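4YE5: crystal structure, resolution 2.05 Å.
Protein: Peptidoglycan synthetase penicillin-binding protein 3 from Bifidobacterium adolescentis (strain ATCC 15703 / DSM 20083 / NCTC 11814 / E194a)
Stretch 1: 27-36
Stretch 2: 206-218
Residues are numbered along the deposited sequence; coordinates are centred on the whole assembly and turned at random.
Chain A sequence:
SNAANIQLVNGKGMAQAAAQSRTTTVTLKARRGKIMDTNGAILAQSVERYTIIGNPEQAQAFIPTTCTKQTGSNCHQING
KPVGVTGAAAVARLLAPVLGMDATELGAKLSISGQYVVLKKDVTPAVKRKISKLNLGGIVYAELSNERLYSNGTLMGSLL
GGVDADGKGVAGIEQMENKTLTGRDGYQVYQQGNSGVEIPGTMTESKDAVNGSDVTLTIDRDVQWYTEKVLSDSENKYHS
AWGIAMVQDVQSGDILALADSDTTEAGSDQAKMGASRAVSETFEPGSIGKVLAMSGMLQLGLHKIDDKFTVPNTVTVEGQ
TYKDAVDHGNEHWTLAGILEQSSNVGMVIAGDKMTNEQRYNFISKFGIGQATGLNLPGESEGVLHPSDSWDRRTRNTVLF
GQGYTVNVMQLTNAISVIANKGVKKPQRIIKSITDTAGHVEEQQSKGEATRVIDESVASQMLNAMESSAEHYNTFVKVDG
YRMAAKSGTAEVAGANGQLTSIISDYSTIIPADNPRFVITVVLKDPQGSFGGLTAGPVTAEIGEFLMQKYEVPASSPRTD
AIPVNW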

ATOM      1  N   THR A  27      12.384  30.317   6.199  1.00 29.53           N
ATOM      2  CA  THR A  27      12.227  28.863   6.286  1.00 25.31           C
ATOM      3  C   THR A  27      13.146  28.140   5.313  1.00 23.93           C
ATOM      4  O   THR A  27      13.191  28.462   4.127  1.00 26.69           O
ATOM      5  N   LEU A  28      13.897  27.172   5.823  1.00 24.55           N
ATOM      6  CA  LEU A  28      14.682  26.301   4.967  1.00 26.80           C
ATOM      7  C   LEU A  28      13.876  25.005   4.811  1.00 31.06           C
ATOM      8  O   LEU A  28      13.865  24.166   5.704  1.00 27.47           O
ATOM      9  N   LYS A  29      13.168  24.863   3.698  1.00 30.94           N
ATOM     10  CA  LYS A  29      12.262  23.721   3.556  1.00 28.12           C
ATOM     11  C   LYS A  29      13.018  22.411   3.338  1.00 28.18           C
ATOM     12  O   LYS A  29      13.899  22.337   2.489  1.00 26.78           O
ATOM     13  N   ALA A  30      12.690  21.386   4.128  1.00 24.41           N
ATOM     14  CA  ALA A  30      13.236  20.047   3.917  1.00 28.71           C
ATOM     15  C   ALA A  30      12.782  19.494   2.561  1.00 27.35           C
ATOM     16  O   ALA A  30      11.637  19.700   2.158  1.00 22.49           O
ATOM     17  N   ARG A  31      13.681  18.798   1.864  1.00 26.22           N
ATOM     18  CA  ARG A  31      13.323  18.139   0.602  1.00 25.78           C
ATOM     19  C   ARG A  31      12.688  16.773   0.866  1.00 27.67           C
ATOM     20  O   ARG A  31      13.134  16.012   1.736  1.00 22.91           O
ATOM     21  N   ARG A  32      11.643  16.470   0.113  1.00 22.27           N
ATOM     22  CA  ARG A  32      10.908  15.231   0.319  1.00 25.02           C
ATOM     23  C   ARG A  32      11.722  14.002  -0.087  1.00 23.43           C
ATOM     24  O   ARG A  32      12.377  13.995  -1.125  1.00 23.39           O
ATOM     25  N   GLY A  33      11.678  12.961   0.739  1.00 22.48           N
ATOM     26  CA  GLY A  33      12.348  11.713   0.422  1.00 26.29           C
ATOM     27  C   GLY A  33      11.718  10.948  -0.732  1.00 23.64           C
ATOM     28  O   GLY A  33      10.630  11.280  -1.202  1.00 22.94           O
ATOM     29  N   LYS A  34      12.429   9.936  -1.211  1.00 20.91           N
ATOM     30  CA  LYS A  34      11.936   9.115  -2.314  1.00 24.67           C
ATOM     31  C   LYS A  34      11.114   7.922  -1.819  1.00 21.01           C
ATOM     32  O   LYS A  34      11.200   7.514  -0.651  1.00 22.21           O
ATOM     33  N   ILE A  35      10.316   7.375  -2.723  1.00 19.15           N
ATOM     34  CA  ILE A  35       9.709   6.065  -2.520  1.00 20.41           C
ATOM     35  C   ILE A  35      10.308   5.132  -3.559  1.00 22.41           C
ATOM     36  O   ILE A  35      10.396   5.480  -4.742  1.00 22.45           O
HETATM   37  N   MSE A  36      10.739   3.958  -3.111  1.00 20.16           N
HETATM   38  CA  MSE A  36      11.398   2.991  -3.981  1.00 19.34           C
HETATM   39  C   MSE A  36      10.760   1.623  -3.831  1.00 18.57           C
HETATM   40  O   MSE A  36      10.149   1.342  -2.806  1.00 18.50           O
ATOM     41  N   SER A 206      20.389  30.065  13.193  1.00 35.97           N
ATOM     42  CA  SER A 206      19.938  29.218  12.122  1.00 37.85           C
ATOM     43  C   SER A 206      19.829  27.803  12.645  1.00 40.28           C
ATOM     44  O   SER A 206      20.476  27.434  13.628  1.00 33.80           O
ATOM     45  N   LYS A 207      18.986  27.031  11.979  1.00 35.30           N
ATOM     46  CA  LYS A 207      18.807  25.625  12.278  1.00 32.67           C
ATOM     47  C   LYS A 207      18.692  24.940  10.925  1.00 30.25           C
ATOM     48  O   LYS A 207      17.872  25.335  10.109  1.00 25.72           O
ATOM     49  N   ASP A 208      19.543  23.949  10.679  1.00 35.63           N
ATOM     50  CA  ASP A 208      19.547  23.227   9.412  1.00 40.83           C
ATOM     51  C   ASP A 208      18.278  22.423   9.223  1.00 35.89           C
ATOM     52  O   ASP A 208      17.741  21.870  10.183  1.00 34.56           O
ATOM     53  N   ALA A 209      17.813  22.345   7.981  1.00 29.73           N
ATOM     54  CA  ALA A 209      16.754  21.400   7.627  1.00 28.66           C
ATOM     55  C   ALA A 209      17.286  19.984   7.751  1.00 31.96           C
ATOM     56  O   ALA A 209      18.477  19.744   7.558  1.00 33.46           O
ATOM     57  N   VAL A 210      16.404  19.041   8.074  1.00 35.23           N
ATOM     58  CA  VAL A 210      16.723  17.629   7.951  1.00 33.50           C
ATOM     59  C   VAL A 210      15.826  17.125   6.826  1.00 29.16           C
ATOM     60  O   VAL A 210      14.601  17.176   6.935  1.00 26.67           O
ATOM     61  N   ASN A 211      16.426  16.696   5.725  1.00 26.09           N
ATOM     62  CA  ASN A 211      15.638  16.336   4.552  1.00 31.24           C
ATOM     63  C   ASN A 211      14.912  15.031   4.832  1.00 28.94           C
ATOM     64  O   ASN A 211      15.294  14.304   5.747  1.00 27.76           O
ATOM     65  N   GLY A 212      13.849  14.754   4.087  1.00 31.99           N
ATOM     66  CA  GLY A 212      13.074  13.547   4.341  1.00 28.13           C
ATOM     67  C   GLY A 212      13.906  12.303   4.136  1.00 27.43           C
ATOM     68  O   GLY A 212      14.884  12.319   3.390  1.00 29.39           O
ATOM     69  N   SER A 213      13.516  11.213   4.786  1.00 27.07           N
ATOM     70  CA  SER A 213      14.171   9.935   4.559  1.00 31.80           C
ATOM     71  C   SER A 213      13.504   9.214   3.382  1.00 31.74           C
ATOM     72  O   SER A 213      12.392   9.561   2.999  1.00 26.02           O
ATOM     73  N   ASP A 214      14.192   8.244   2.793  1.00 30.38           N
ATOM     74  CA  ASP A 214      13.625   7.478   1.684  1.00 27.18           C
ATOM     75  C   ASP A 214      12.947   6.219   2.211  1.00 28.49           C
ATOM     76  O   ASP A 214      13.374   5.647   3.210  1.00 28.46           O
ATOM     77  N   VAL A 215      11.900   5.790   1.516  1.00 23.75           N
ATOM     78  CA  VAL A 215      11.104   4.648   1.932  1.00 21.83           C
ATOM     79  C   VAL A 215      11.198   3.562   0.867  1.00 22.47           C
ATOM     80  O   VAL A 215      10.949   3.815  -0.322  1.00 21.87           O
ATOM     81  N   THR A 216      11.570   2.360   1.287  1.00 21.61           N
ATOM     82  CA  THR A 216      11.609   1.196   0.402  1.00 20.98           C
ATOM     83  C   THR A 216      10.427   0.268   0.689  1.00 22.92           C
ATOM     84  O   THR A 216      10.236  -0.156   1.834  1.00 20.43           O
ATOM     85  N   LEU A 217       9.639  -0.036  -0.347  1.00 20.03           N
ATOM     86  CA  LEU A 217       8.455  -0.895  -0.220  1.00 18.47           C
ATOM     87  C   LEU A 217       8.862  -2.356  -0.349  1.00 22.67           C
ATOM     88  O   LEU A 217       9.919  -2.649  -0.895  1.00 19.06           O
ATOM     89  N   THR A 218       8.022  -3.265   0.137  1.00 20.61           N
ATOM     90  CA  THR A 218       8.188  -4.680  -0.177  1.00 20.31           C
ATOM     91  C   THR A 218       7.684  -4.995  -1.599  1.00 20.27           C
ATOM     92  O   THR A 218       7.975  -6.064  -2.140  1.00 20.06           O
TER

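Residues 27-36 and 206-218 run side by side in nearly the same direction and bury 736 Å² between them. Backbone pairing is parallel at Ile35-Val215 and Met36-Thr216: Val215 N donates to Lys34 O (2.9 Å), Met36 N to Val215 O (2.8 Å) and Leu217 N to Met36 O (2.9 Å). Before this ladder, two side chains stand in for backbone acceptors. Asn211 (chi1 m) leaves its CA sideways but brings OD1 to Arg31 N (2.9 Å), while Gly212 N donates to Arg31 O (2.8 Å); Asp214 (m) likewise places OD1 2.8 Å from Lys34 N, almost in line with the N-H. Between them the chains close in at two glycines; a CB on Gly33 would lie 1.8 Å from Ser213 O. Apolar contacts lie before and after this polar segment. Ala209 CB sits 4.4 Å from Leu28 CB (m, t) and 4.5 Å from Ala30 CB. Ile35 (m, t) shares a sheet face with Val215 and sets CG2 3.9 Å from Leu217 CG. On the other face, selenomethionine Met36 (m, t, m) folds its CE to 3.3 Å from Thr216 OG1 and 3.6 Å from Asp214 CB. Three waters bridge the stretches: one donates to Arg31 O and Gly212 O, another accepts from Arg31 NH1 and Asn211 ND2, and the third donates to Asp214 OD1 while accepting a weak bond from Lys34 NZ.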

ATOM      1  CB  THR A  27      10.784  28.471   5.971  1.00 31.56           C
ATOM      2  OG1 THR A  27       9.911  29.193   6.846  1.00 33.77           O
ATOM      3  CG2 THR A  27      10.567  26.954   6.134  1.00 27.94           C
ATOM      4  CB  LEU A  28      16.028  26.018   5.608  1.00 24.58           C
ATOM      5  CG  LEU A  28      16.808  27.297   6.002  1.00 25.15           C
ATOM      6  CD1 LEU A  28      18.108  26.908   6.666  1.00 27.52           C
ATOM      7  CD2 LEU A  28      17.076  28.147   4.778  1.00 23.57           C
ATOM      8  CB  LYS A  29      11.246  23.957   2.439  1.00 29.79           C
ATOM      9  CG  LYS A  29      10.417  22.704   2.165  1.00 42.14           C
ATOM     10  CD  LYS A  29       9.016  23.008   1.664  1.00 40.56           C
ATOM     11  CE  LYS A  29       8.158  21.744   1.705  1.00 38.68           C
ATOM     12  NZ  LYS A  29       6.723  22.113   1.876  1.00 49.85           N
ATOM     13  CB  ALA A  30      12.786  19.096   5.049  1.00 27.04           C
ATOM     14  CB  ARG A  31      14.549  17.974  -0.296  1.00 26.52           C
ATOM     15  CG  ARG A  31      15.306  19.296  -0.534  1.00 38.58           C
ATOM     16  CD  ARG A  31      16.645  19.062  -1.231  1.00 45.96           C
ATOM     17  NE  ARG A  31      16.479  18.343  -2.492  1.00 56.03           N
ATOM     18  CZ  ARG A  31      17.445  17.659  -3.101  1.00 63.51           C
ATOM     19  NH1 ARG A  31      18.659  17.598  -2.562  1.00 67.16           N
ATOM     20  NH2 ARG A  31      17.198  17.032  -4.247  1.00 59.74           N
ATOM     21  CB  ARG A  32       9.590  15.281  -0.448  1.00 24.28           C
ATOM     22  CG  ARG A  32       8.615  14.174  -0.040  1.00 21.79           C
ATOM     23  CD  ARG A  32       7.248  14.401  -0.655  1.00 19.84           C
ATOM     24  NE  ARG A  32       6.299  13.394  -0.183  1.00 23.02           N
ATOM     25  CZ  ARG A  32       5.669  13.465   0.979  1.00 24.36           C
ATOM     26  NH1 ARG A  32       5.897  14.497   1.802  1.00 20.55           N
ATOM     27  NH2 ARG A  32       4.819  12.496   1.325  1.00 23.95           N
ATOM     28  CB  LYS A  34      13.092   8.581  -3.178  1.00 24.83           C
ATOM     29  CG  LYS A  34      14.168   9.588  -3.578  1.00 30.64           C
ATOM     30  CD  LYS A  34      15.160   8.933  -4.547  1.00 37.07           C
ATOM     31  CE  LYS A  34      16.611   9.349  -4.290  1.00 46.10           C
ATOM     32  NZ  LYS A  34      16.818  10.824  -4.185  1.00 44.68           N
ATOM     33  CB  ILE A  35       8.181   6.097  -2.673  1.00 24.49           C
ATOM     34  CG1 ILE A  35       7.565   7.021  -1.614  1.00 22.03           C
ATOM     35  CG2 ILE A  35       7.608   4.645  -2.538  1.00 18.13           C
ATOM     36  CD1 ILE A  35       6.130   7.473  -1.911  1.00 18.40           C
HETATM   37  CB  MSE A  36      12.880   2.899  -3.598  1.00 19.39           C
HETATM   38  CG  MSE A  36      13.653   4.175  -3.910  1.00 38.00           C
HETATM   39 SE   MSE A  36      15.445   4.094  -3.168  0.58 36.46          SE
HETATM   40  CE  MSE A  36      15.006   4.023  -1.270  1.00 35.67           C
ATOM     41  CB  SER A 206      20.878  29.286  10.916  1.00 41.74           C
ATOM     42  OG  SER A 206      22.090  28.598  11.165  1.00 45.29           O
ATOM     43  CB  LYS A 207      17.530  25.423  13.092  1.00 34.51           C
ATOM     44  CG  LYS A 207      17.225  23.955  13.422  1.00 44.74           C
ATOM     45  CD  LYS A 207      15.919  23.849  14.175  1.00 52.20           C
ATOM     46  CE  LYS A 207      15.525  22.405  14.429  1.00 57.47           C
ATOM     47  NZ  LYS A 207      14.252  22.350  15.197  1.00 58.67           N
ATOM     48  CB  ASP A 208      20.724  22.259   9.352  1.00 44.18           C
ATOM     49  CG  ASP A 208      22.052  22.965   9.324  1.00 51.41           C
ATOM     50  OD1 ASP A 208      22.115  24.067   8.742  1.00 54.10           O
ATOM     51  OD2 ASP A 208      23.026  22.416   9.880  1.00 54.52           O
ATOM     52  CB  ALA A 209      16.275  21.656   6.185  1.00 27.09           C
ATOM     53  CB  VAL A 210      16.440  16.855   9.252  1.00 39.45           C
ATOM     54  CG1 VAL A 210      16.694  15.362   9.050  1.00 41.80           C
ATOM     55  CG2 VAL A 210      17.308  17.389  10.382  1.00 43.84           C
ATOM     56  CB  ASN A 211      16.521  16.220   3.318  1.00 29.96           C
ATOM     57  CG  ASN A 211      17.002  17.563   2.846  1.00 35.26           C
ATOM     58  OD1 ASN A 211      16.304  18.570   3.011  1.00 28.08           O
ATOM     59  ND2 ASN A 211      18.191  17.596   2.255  1.00 39.01           N
ATOM     60  CB  SER A 213      14.110   9.080   5.823  1.00 26.47           C
ATOM     61  OG  SER A 213      15.006   9.581   6.802  1.00 31.80           O
ATOM     62  CB  ASP A 214      14.698   7.087   0.675  1.00 26.68           C
ATOM     63  CG  ASP A 214      15.488   8.292   0.157  1.00 33.44           C
ATOM     64  OD1 ASP A 214      14.888   9.357  -0.118  1.00 28.58           O
ATOM     65  OD2 ASP A 214      16.713   8.151   0.011  1.00 39.30           O
ATOM     66  CB  VAL A 215       9.624   5.063   2.117  1.00 26.45           C
ATOM     67  CG1 VAL A 215       8.730   3.838   2.250  1.00 24.33           C
ATOM     68  CG2 VAL A 215       9.473   5.981   3.328  1.00 23.35           C
ATOM     69  CB  THR A 216      12.934   0.421   0.605  1.00 25.40           C
ATOM     70  OG1 THR A 216      14.035   1.238   0.178  1.00 26.89           O
ATOM     71  CG2 THR A 216      12.938  -0.882  -0.184  1.00 23.35           C
ATOM     72  CB  LEU A 217       7.439  -0.576  -1.342  1.00 17.87           C
ATOM     73  CG  LEU A 217       7.043   0.902  -1.505  1.00 19.19           C
ATOM     74  CD1 LEU A 217       5.908   1.018  -2.573  1.00 17.37           C
ATOM     75  CD2 LEU A 217       6.585   1.407  -0.151  1.00 18.15           C
ATOM     76  CB  THR A 218       7.404  -5.552   0.797  1.00 18.26           C
ATOM     77  OG1 THR A 218       6.020  -5.202   0.712  1.00 17.77           O
ATOM     78  CG2 THR A 218       7.915  -5.349   2.260  1.00 19.05           C
TER
HETATM   79  O   HOH W   1      15.229  13.921   0.906  1.00 39.82           O
HETATM   80  O   HOH W   2      19.534  19.156   0.016  1.00 54.71           O
HETATM   81  O   HOH W   3      16.036  11.770  -0.927  1.00 40.85           O